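Local coordinates for protein coronin (Toxoplasma gondii, PDB 4OZU) that probably binds actin filaments, as members of the coronin family do; this is the WD40 domain of a longer protein, at residues A[269-282]-A[285-297]. Sequence-based numbering, arbitrary orientation.
Sequences SPLYPIFDETTGML and CGKGDSSCRYYQY
Cys285 and Tyr272 form a hydrogen-bonded antiparallel pair at one end of strand 281-286, which has strand 271-275 on one edge and strand 291-298 on the other, and so begin a worked example of how one strand serves two neighbours. Tyr272 N gives its hydrogen to Cys285 O at 2.7 Å, and Cys285 N returns a bond to Tyr272 O; the Tyr272 ring also turns an edge, in plane, to Cys285 O. From Gly286 to Asp289 the chain makes a type II beta turn. Here Lys287 lays its CD 3.9 Å from Tyr272 CE2 while its ammonium goes on to Ser36, and a water bridges Lys287 N to Pro270 O. With OG beside its own backbone N (chi1 -67°), Ser269 donates to Lys287 O over 2.6 Å. Asp289 comes close to Ser269 but pairs with Arg245, which also bonds Ser269 O.

Strand 291-298 then runs back along the other edge of strand 281-286. Tyr294 lies beside Met281, whose chain, bent at chi2 and chi3, carries CE to 3.8 Å from Tyr294 CD2. Tyr295 exchanges two backbone bonds with Leu282 and turns a ring edge to Leu282 O. Gln296, extended beyond CG, sends NE2 to Thr279 O (2.8 Å, 156° at the hydrogen), which lies close to the plane of the Gln296 amide; Pro10 and Ile12 engage the same amide, tying this strand to the N-terminal segment. Finally, Tyr297 N bonds Gly280 O at 2.7 Å, and Tyr297 CB meets Phe275 CE1 at 4.1 Å. Such successive antiparallel hairpins, completed by strand 301-309, make the four-stranded blade of a WD40 beta-propeller.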
ATOM      1  N   SER A 269     -11.784  -2.561 -14.195  1.00 31.97           N
ATOM      2  CA  SER A 269     -10.678  -1.879 -13.528  1.00 35.43           C
ATOM      3  C   SER A 269      -9.618  -2.846 -13.020  1.00 33.24           C
ATOM      4  O   SER A 269      -9.951  -3.886 -12.451  1.00 30.54           O
ATOM      5  CB  SER A 269     -11.198  -1.051 -12.352  1.00 38.88           C
ATOM      6  OG  SER A 269     -12.005   0.025 -12.801  1.00 84.61           O
ATOM      7  N   PRO A 270      -8.331  -2.503 -13.210  1.00 28.61           N
ATOM      8  CA  PRO A 270      -7.316  -3.284 -12.501  1.00 25.75           C
ATOM      9  C   PRO A 270      -7.579  -3.277 -11.001  1.00 26.45           C
ATOM     10  O   PRO A 270      -8.079  -2.286 -10.460  1.00 29.92           O
ATOM     11  CB  PRO A 270      -6.008  -2.569 -12.847  1.00 29.53           C
ATOM     12  CG  PRO A 270      -6.274  -1.918 -14.156  1.00 34.34           C
ATOM     13  CD  PRO A 270      -7.728  -1.532 -14.140  1.00 32.10           C
ATOM     14  N   LEU A 271      -7.280  -4.394 -10.356  1.00 23.59           N
ATOM     15  CA  LEU A 271      -7.524  -4.551  -8.930  1.00 22.69           C
ATOM     16  C   LEU A 271      -6.242  -4.393  -8.125  1.00 25.36           C
ATOM     17  O   LEU A 271      -5.245  -5.072  -8.378  1.00 26.22           O
ATOM     18  CB  LEU A 271      -8.157  -5.913  -8.643  1.00 23.60           C
ATOM     19  CG  LEU A 271      -9.596  -6.082  -9.141  1.00 28.02           C
ATOM     20  CD1 LEU A 271     -10.014  -7.539  -9.094  1.00 24.62           C
ATOM     21  CD2 LEU A 271     -10.563  -5.224  -8.344  1.00 27.33           C
ATOM     22  N   TYR A 272      -6.281  -3.470  -7.170  1.00 20.96           N
ATOM     23  CA  TYR A 272      -5.201  -3.285  -6.210  1.00 20.16           C
ATOM     24  C   TYR A 272      -5.400  -4.228  -5.039  1.00 22.07           C
ATOM     25  O   TYR A 272      -6.423  -4.147  -4.352  1.00 25.06           O
ATOM     26  CB  TYR A 272      -5.153  -1.835  -5.721  1.00 20.07           C
ATOM     27  CG  TYR A 272      -4.702  -0.883  -6.798  1.00 21.82           C
ATOM     28  CD1 TYR A 272      -3.351  -0.612  -6.982  1.00 23.25           C
ATOM     29  CD2 TYR A 272      -5.616  -0.284  -7.656  1.00 25.81           C
ATOM     30  CE1 TYR A 272      -2.924   0.238  -7.979  1.00 24.09           C
ATOM     31  CE2 TYR A 272      -5.195   0.574  -8.657  1.00 30.67           C
ATOM     32  CZ  TYR A 272      -3.846   0.824  -8.814  1.00 34.04           C
ATOM     33  OH  TYR A 272      -3.412   1.667  -9.801  1.00 34.13           O
ATOM     34  N   PRO A 273      -4.440  -5.139  -4.816  1.00 20.52           N
ATOM     35  CA  PRO A 273      -4.493  -6.017  -3.645  1.00 17.00           C
ATOM     36  C   PRO A 273      -3.870  -5.364  -2.419  1.00 18.98           C
ATOM     37  O   PRO A 273      -2.776  -4.803  -2.510  1.00 21.61           O
ATOM     38  CB  PRO A 273      -3.683  -7.236  -4.092  1.00 21.75           C
ATOM     39  CG  PRO A 273      -2.657  -6.664  -5.012  1.00 24.28           C
ATOM     40  CD  PRO A 273      -3.311  -5.485  -5.700  1.00 21.28           C
ATOM     41  N   ILE A 274      -4.579  -5.432  -1.291  1.00 20.74           N
ATOM     42  CA  ILE A 274      -4.094  -4.930  -0.010  1.00 20.49           C
ATOM     43  C   ILE A 274      -4.069  -6.069   0.998  1.00 17.82           C
ATOM     44  O   ILE A 274      -5.117  -6.642   1.307  1.00 21.30           O
ATOM     45  CB  ILE A 274      -4.988  -3.793   0.529  1.00 22.32           C
ATOM     46  CG1 ILE A 274      -5.055  -2.637  -0.478  1.00 31.35           C
ATOM     47  CG2 ILE A 274      -4.496  -3.311   1.883  1.00 25.72           C
ATOM     48  CD1 ILE A 274      -3.718  -1.993  -0.793  1.00 45.00           C
ATOM     49  N   PHE A 275      -2.882  -6.397   1.504  1.00 19.09           N
ATOM     50  CA  PHE A 275      -2.730  -7.491   2.458  1.00 18.19           C
ATOM     51  C   PHE A 275      -2.524  -6.992   3.882  1.00 20.58           C
ATOM     52  O   PHE A 275      -1.638  -6.180   4.149  1.00 23.61           O
ATOM     53  CB  PHE A 275      -1.557  -8.387   2.056  1.00 19.18           C
ATOM     54  CG  PHE A 275      -1.471  -9.680   2.834  1.00 18.61           C
ATOM     55  CD1 PHE A 275      -2.568 -10.521   2.944  1.00 19.35           C
ATOM     56  CD2 PHE A 275      -0.277 -10.070   3.420  1.00 18.52           C
ATOM     57  CE1 PHE A 275      -2.475 -11.716   3.632  1.00 22.33           C
ATOM     58  CE2 PHE A 275      -0.179 -11.264   4.113  1.00 17.57           C
ATOM     59  CZ  PHE A 275      -1.274 -12.087   4.217  1.00 19.13           C
ATOM     60  N   ASP A 276      -3.370  -7.485   4.778  1.00 19.23           N
ATOM     61  CA  ASP A 276      -3.199  -7.331   6.217  1.00 19.82           C
ATOM     62  C   ASP A 276      -2.359  -8.517   6.673  1.00 20.34           C
ATOM     63  O   ASP A 276      -2.869  -9.617   6.853  1.00 18.31           O
ATOM     64  CB  ASP A 276      -4.566  -7.283   6.916  1.00 18.17           C
ATOM     65  CG  ASP A 276      -4.473  -7.297   8.447  1.00 19.93           C
ATOM     66  OD1 ASP A 276      -3.360  -7.447   9.000  1.00 23.83           O
ATOM     67  OD2 ASP A 276      -5.549  -7.186   9.105  1.00 19.69           O
ATOM     68  N   GLU A 277      -1.061  -8.286   6.839  1.00 21.14           N
ATOM     69  CA  GLU A 277      -0.118  -9.363   7.113  1.00 16.60           C
ATOM     70  C   GLU A 277      -0.360  -9.990   8.482  1.00 16.11           C
ATOM     71  O   GLU A 277       0.129 -11.082   8.766  1.00 22.86           O
ATOM     72  CB  GLU A 277       1.319  -8.841   7.035  1.00 20.81           C
ATOM     73  CG  GLU A 277       1.734  -7.963   8.219  1.00 23.18           C
ATOM     74  CD  GLU A 277       2.289  -8.770   9.384  1.00 19.04           C
ATOM     75  OE1 GLU A 277       3.176  -9.623   9.153  1.00 21.21           O
ATOM     76  OE2 GLU A 277       1.837  -8.552  10.531  1.00 21.65           O
ATOM     77  N   THR A 278      -1.102  -9.283   9.326  1.00 16.57           N
ATOM     78  CA  THR A 278      -1.289  -9.689  10.714  1.00 18.77           C
ATOM     79  C   THR A 278      -2.461 -10.658  10.889  1.00 18.16           C
ATOM     80  O   THR A 278      -2.391 -11.564  11.722  1.00 21.93           O
ATOM     81  CB  THR A 278      -1.503  -8.456  11.621  1.00 23.29           C
ATOM     82  OG1 THR A 278      -0.575  -7.421  11.250  1.00 23.89           O
ATOM     83  CG2 THR A 278      -1.297  -8.823  13.085  1.00 23.05           C
ATOM     84  N   THR A 279      -3.523 -10.478  10.105  1.00 17.96           N
ATOM     85  CA  THR A 279      -4.691 -11.360  10.162  1.00 19.19           C
ATOM     86  C   THR A 279      -4.850 -12.234   8.923  1.00 18.51           C
ATOM     87  O   THR A 279      -5.557 -13.244   8.962  1.00 19.68           O
ATOM     88  CB  THR A 279      -6.008 -10.573  10.329  1.00 22.24           C
ATOM     89  OG1 THR A 279      -6.246  -9.787   9.157  1.00 19.41           O
ATOM     90  CG2 THR A 279      -5.969  -9.674  11.564  1.00 27.56           C
ATOM     91  N   GLY A 280      -4.210 -11.844   7.828  1.00 21.16           N
ATOM     92  CA  GLY A 280      -4.370 -12.547   6.569  1.00 23.07           C
ATOM     93  C   GLY A 280      -5.501 -12.031   5.692  1.00 21.91           C
ATOM     94  O   GLY A 280      -5.763 -12.589   4.627  1.00 19.24           O
ATOM     95  N   MET A 281      -6.171 -10.964   6.112  1.00 18.69           N
ATOM     96  CA  MET A 281      -7.201 -10.363   5.272  1.00 21.96           C
ATOM     97  C   MET A 281      -6.560  -9.789   4.020  1.00 20.54           C
ATOM     98  O   MET A 281      -5.501  -9.145   4.072  1.00 20.05           O
ATOM     99  CB  MET A 281      -7.975  -9.263   6.002  1.00 19.81           C
ATOM    100  CG  MET A 281      -8.872  -9.728   7.135  1.00 25.24           C
ATOM    101  SD  MET A 281      -9.956 -11.120   6.757  1.00 27.31           S
ATOM    102  CE  MET A 281     -10.835 -10.529   5.314  1.00 26.31           C
ATOM    103  N   LEU A 282      -7.215 -10.035   2.892  1.00 19.61           N
ATOM    104  CA  LEU A 282      -6.709  -9.612   1.593  1.00 18.59           C
ATOM    105  C   LEU A 282      -7.825  -8.908   0.842  1.00 19.95           C
ATOM    106  O   LEU A 282      -8.816  -9.535   0.461  1.00 25.38           O
ATOM    107  CB  LEU A 282      -6.189 -10.822   0.810  1.00 20.45           C
ATOM    108  CG  LEU A 282      -5.459 -10.598  -0.515  1.00 21.34           C
ATOM    109  CD1 LEU A 282      -4.281  -9.645  -0.367  1.00 25.20           C
ATOM    110  CD2 LEU A 282      -4.988 -11.922  -1.074  1.00 24.61           C
ATOM    111  N   CYS A 285      -9.317  -4.047  -4.560  0.51 25.16           N
ATOM    112  CA  CYS A 285     -10.034  -2.806  -4.801  0.51 33.55           C
ATOM    113  C   CYS A 285      -9.727  -2.259  -6.187  0.51 27.53           C
ATOM    114  O   CYS A 285      -8.562  -2.097  -6.548  0.51 33.63           O
ATOM    115  CB  CYS A 285      -9.652  -1.773  -3.741  0.51 45.00           C
ATOM    116  SG  CYS A 285      -9.650  -2.429  -2.055  0.51 30.45           S
ATOM    117  N   GLY A 286     -10.772  -1.980  -6.958  1.00 25.02           N
ATOM    118  CA  GLY A 286     -10.613  -1.360  -8.260  1.00 28.57           C
ATOM    119  C   GLY A 286     -11.071   0.084  -8.264  1.00 31.00           C
ATOM    120  O   GLY A 286     -12.198   0.385  -7.875  1.00 29.99           O
ATOM    121  N   LYS A 287     -10.203   0.989  -8.706  1.00 32.46           N
ATOM    122  CA  LYS A 287     -10.605   2.380  -8.886  1.00 36.30           C
ATOM    123  C   LYS A 287     -11.713   2.448  -9.926  1.00 33.25           C
ATOM    124  O   LYS A 287     -11.605   1.851 -11.001  1.00 34.16           O
ATOM    125  CB  LYS A 287      -9.424   3.245  -9.316  1.00 35.98           C
ATOM    126  CG  LYS A 287      -8.300   3.312  -8.301  1.00 42.50           C
ATOM    127  CD  LYS A 287      -7.079   3.986  -8.895  1.00 63.82           C
ATOM    128  CE  LYS A 287      -6.571   5.091  -7.996  1.00 55.08           C
ATOM    129  NZ  LYS A 287      -5.469   5.860  -8.628  1.00 45.77           N
ATOM    130  N   GLY A 288     -12.778   3.173  -9.605  1.00 34.10           N
ATOM    131  CA  GLY A 288     -13.928   3.269 -10.481  1.00 37.66           C
ATOM    132  C   GLY A 288     -15.026   2.282 -10.124  1.00 36.52           C
ATOM    133  O   GLY A 288     -16.180   2.471 -10.520  1.00 38.78           O
ATOM    134  N   ASP A 289     -14.672   1.231  -9.387  1.00 34.34           N
ATOM    135  CA  ASP A 289     -15.649   0.264  -8.893  1.00 62.24           C
ATOM    136  C   ASP A 289     -16.383   0.852  -7.698  1.00 36.35           C
ATOM    137  O   ASP A 289     -15.808   1.632  -6.938  1.00 36.10           O
ATOM    138  CB  ASP A 289     -14.985  -1.058  -8.481  1.00 50.13           C
ATOM    139  CG  ASP A 289     -14.425  -1.839  -9.661  1.00 31.47           C
ATOM    140  OD1 ASP A 289     -14.751  -1.497 -10.819  1.00 35.56           O
ATOM    141  OD2 ASP A 289     -13.683  -2.815  -9.426  1.00 33.33           O
ATOM    142  N   SER A 290     -17.646   0.475  -7.527  1.00 36.93           N
ATOM    143  CA  SER A 290     -18.414   0.915  -6.368  1.00 37.97           C
ATOM    144  C   SER A 290     -18.371  -0.113  -5.233  1.00 36.38           C
ATOM    145  O   SER A 290     -18.964   0.106  -4.172  1.00 39.56           O
ATOM    146  CB  SER A 290     -19.867   1.203  -6.763  1.00 41.07           C
ATOM    147  OG  SER A 290     -20.494   0.049  -7.290  1.00 77.80           O
ATOM    148  N   SER A 291     -17.657  -1.218  -5.446  1.00 37.21           N
ATOM    149  CA  SER A 291     -17.555  -2.270  -4.437  1.00 37.45           C
ATOM    150  C   SER A 291     -16.121  -2.761  -4.253  1.00 34.42           C
ATOM    151  O   SER A 291     -15.268  -2.572  -5.122  1.00 39.47           O
ATOM    152  CB  SER A 291     -18.458  -3.448  -4.809  1.00 59.39           C
ATOM    153  OG  SER A 291     -18.066  -4.020  -6.043  1.00 78.60           O
ATOM    154  N   CYS A 292     -15.874  -3.364  -3.094  0.60 32.66           N
ATOM    155  CA  CYS A 292     -14.591  -3.961  -2.744  0.60 35.82           C
ATOM    156  C   CYS A 292     -14.843  -5.302  -2.073  0.60 39.41           C
ATOM    157  O   CYS A 292     -15.620  -5.370  -1.123  0.60 41.82           O
ATOM    158  CB  CYS A 292     -13.801  -3.053  -1.794  0.60 27.13           C
ATOM    159  SG  CYS A 292     -12.781  -3.986  -0.624  0.60109.12           S
ATOM    160  N   ARG A 293     -14.211  -6.366  -2.559  1.00 33.49           N
ATOM    161  CA  ARG A 293     -14.365  -7.666  -1.916  1.00 45.70           C
ATOM    162  C   ARG A 293     -13.076  -8.093  -1.239  1.00 35.01           C
ATOM    163  O   ARG A 293     -11.986  -7.629  -1.578  1.00 25.42           O
ATOM    164  CB  ARG A 293     -14.822  -8.726  -2.915  1.00 52.74           C
ATOM    165  CG  ARG A 293     -13.901  -8.963  -4.083  1.00 39.87           C
ATOM    166  CD  ARG A 293     -14.506 -10.009  -5.007  1.00 55.97           C
ATOM    167  NE  ARG A 293     -14.764 -11.262  -4.302  1.00 74.22           N
ATOM    168  CZ  ARG A 293     -15.373 -12.318  -4.835  1.00 68.23           C
ATOM    169  NH1 ARG A 293     -15.802 -12.286  -6.092  1.00 72.66           N
ATOM    170  NH2 ARG A 293     -15.556 -13.410  -4.106  1.00 56.87           N
ATOM    171  N   TYR A 294     -13.218  -8.965  -0.253  1.00 24.24           N
ATOM    172  CA  TYR A 294     -12.078  -9.409   0.514  1.00 22.69           C
ATOM    173  C   TYR A 294     -12.133 -10.887   0.858  1.00 23.26           C
ATOM    174  O   TYR A 294     -13.195 -11.522   0.883  1.00 26.29           O
ATOM    175  CB  TYR A 294     -11.936  -8.575   1.787  1.00 25.80           C
ATOM    176  CG  TYR A 294     -13.229  -8.186   2.451  1.00 23.10           C
ATOM    177  CD1 TYR A 294     -13.924  -7.056   2.042  1.00 28.95           C
ATOM    178  CD2 TYR A 294     -13.744  -8.927   3.513  1.00 21.35           C
ATOM    179  CE1 TYR A 294     -15.108  -6.684   2.661  1.00 39.00           C
ATOM    180  CE2 TYR A 294     -14.922  -8.559   4.132  1.00 27.54           C
ATOM    181  CZ  TYR A 294     -15.598  -7.437   3.705  1.00 26.05           C
ATOM    182  OH  TYR A 294     -16.774  -7.072   4.326  1.00 34.22           O
ATOM    183  N   TYR A 295     -10.934 -11.400   1.106  1.00 21.91           N
ATOM    184  CA  TYR A 295     -10.650 -12.804   1.323  1.00 26.22           C
ATOM    185  C   TYR A 295      -9.796 -12.907   2.571  1.00 20.60           C
ATOM    186  O   TYR A 295      -9.178 -11.917   2.970  1.00 24.09           O
ATOM    187  CB  TYR A 295      -9.884 -13.399   0.137  1.00 21.44           C
ATOM    188  CG  TYR A 295     -10.544 -13.219  -1.204  1.00 24.44           C
ATOM    189  CD1 TYR A 295     -10.457 -12.017  -1.893  1.00 29.96           C
ATOM    190  CD2 TYR A 295     -11.242 -14.258  -1.789  1.00 26.31           C
ATOM    191  CE1 TYR A 295     -11.064 -11.859  -3.130  1.00 26.76           C
ATOM    192  CE2 TYR A 295     -11.853 -14.114  -3.018  1.00 27.04           C
ATOM    193  CZ  TYR A 295     -11.764 -12.914  -3.682  1.00 30.03           C
ATOM    194  OH  TYR A 295     -12.372 -12.785  -4.907  1.00 30.68           O
ATOM    195  N   GLN A 296      -9.734 -14.087   3.175  1.00 24.80           N
ATOM    196  CA  GLN A 296      -8.687 -14.347   4.155  1.00 21.65           C
ATOM    197  C   GLN A 296      -7.741 -15.409   3.651  1.00 21.76           C
ATOM    198  O   GLN A 296      -8.163 -16.483   3.238  1.00 21.69           O
ATOM    199  CB  GLN A 296      -9.243 -14.785   5.507  1.00 25.86           C
ATOM    200  CG  GLN A 296      -8.144 -14.758   6.565  1.00 22.09           C
ATOM    201  CD  GLN A 296      -8.554 -15.314   7.905  1.00 23.07           C
ATOM    202  OE1 GLN A 296      -9.398 -16.207   7.998  1.00 22.57           O
ATOM    203  NE2 GLN A 296      -7.944 -14.789   8.965  1.00 23.64           N
ATOM    204  N   TYR A 297      -6.454 -15.083   3.703  1.00 21.41           N
ATOM    205  CA  TYR A 297      -5.387 -16.039   3.458  1.00 20.08           C
ATOM    206  C   TYR A 297      -5.011 -16.621   4.810  1.00 22.54           C
ATOM    207  O   TYR A 297      -4.453 -15.927   5.655  1.00 21.29           O
ATOM    208  CB  TYR A 297      -4.204 -15.352   2.786  1.00 19.49           C
ATOM    209  CG  TYR A 297      -3.093 -16.256   2.289  1.00 19.77           C
ATOM    210  CD1 TYR A 297      -3.368 -17.417   1.586  1.00 21.43           C
ATOM    211  CD2 TYR A 297      -1.762 -15.901   2.469  1.00 22.08           C
ATOM    212  CE1 TYR A 297      -2.344 -18.226   1.117  1.00 26.05           C
ATOM    213  CE2 TYR A 297      -0.740 -16.697   2.008  1.00 25.85           C
ATOM    214  CZ  TYR A 297      -1.033 -17.851   1.329  1.00 23.04           C
ATOM    215  OH  TYR A 297      -0.006 -18.631   0.862  1.00 28.28           O
TER
HETATM  216  O   HOH W   1      -8.002   0.487 -10.640  1.00 33.48           O
HETATM  217  O   HOH W   2      -4.830 -15.694   8.377  0.97 24.58           O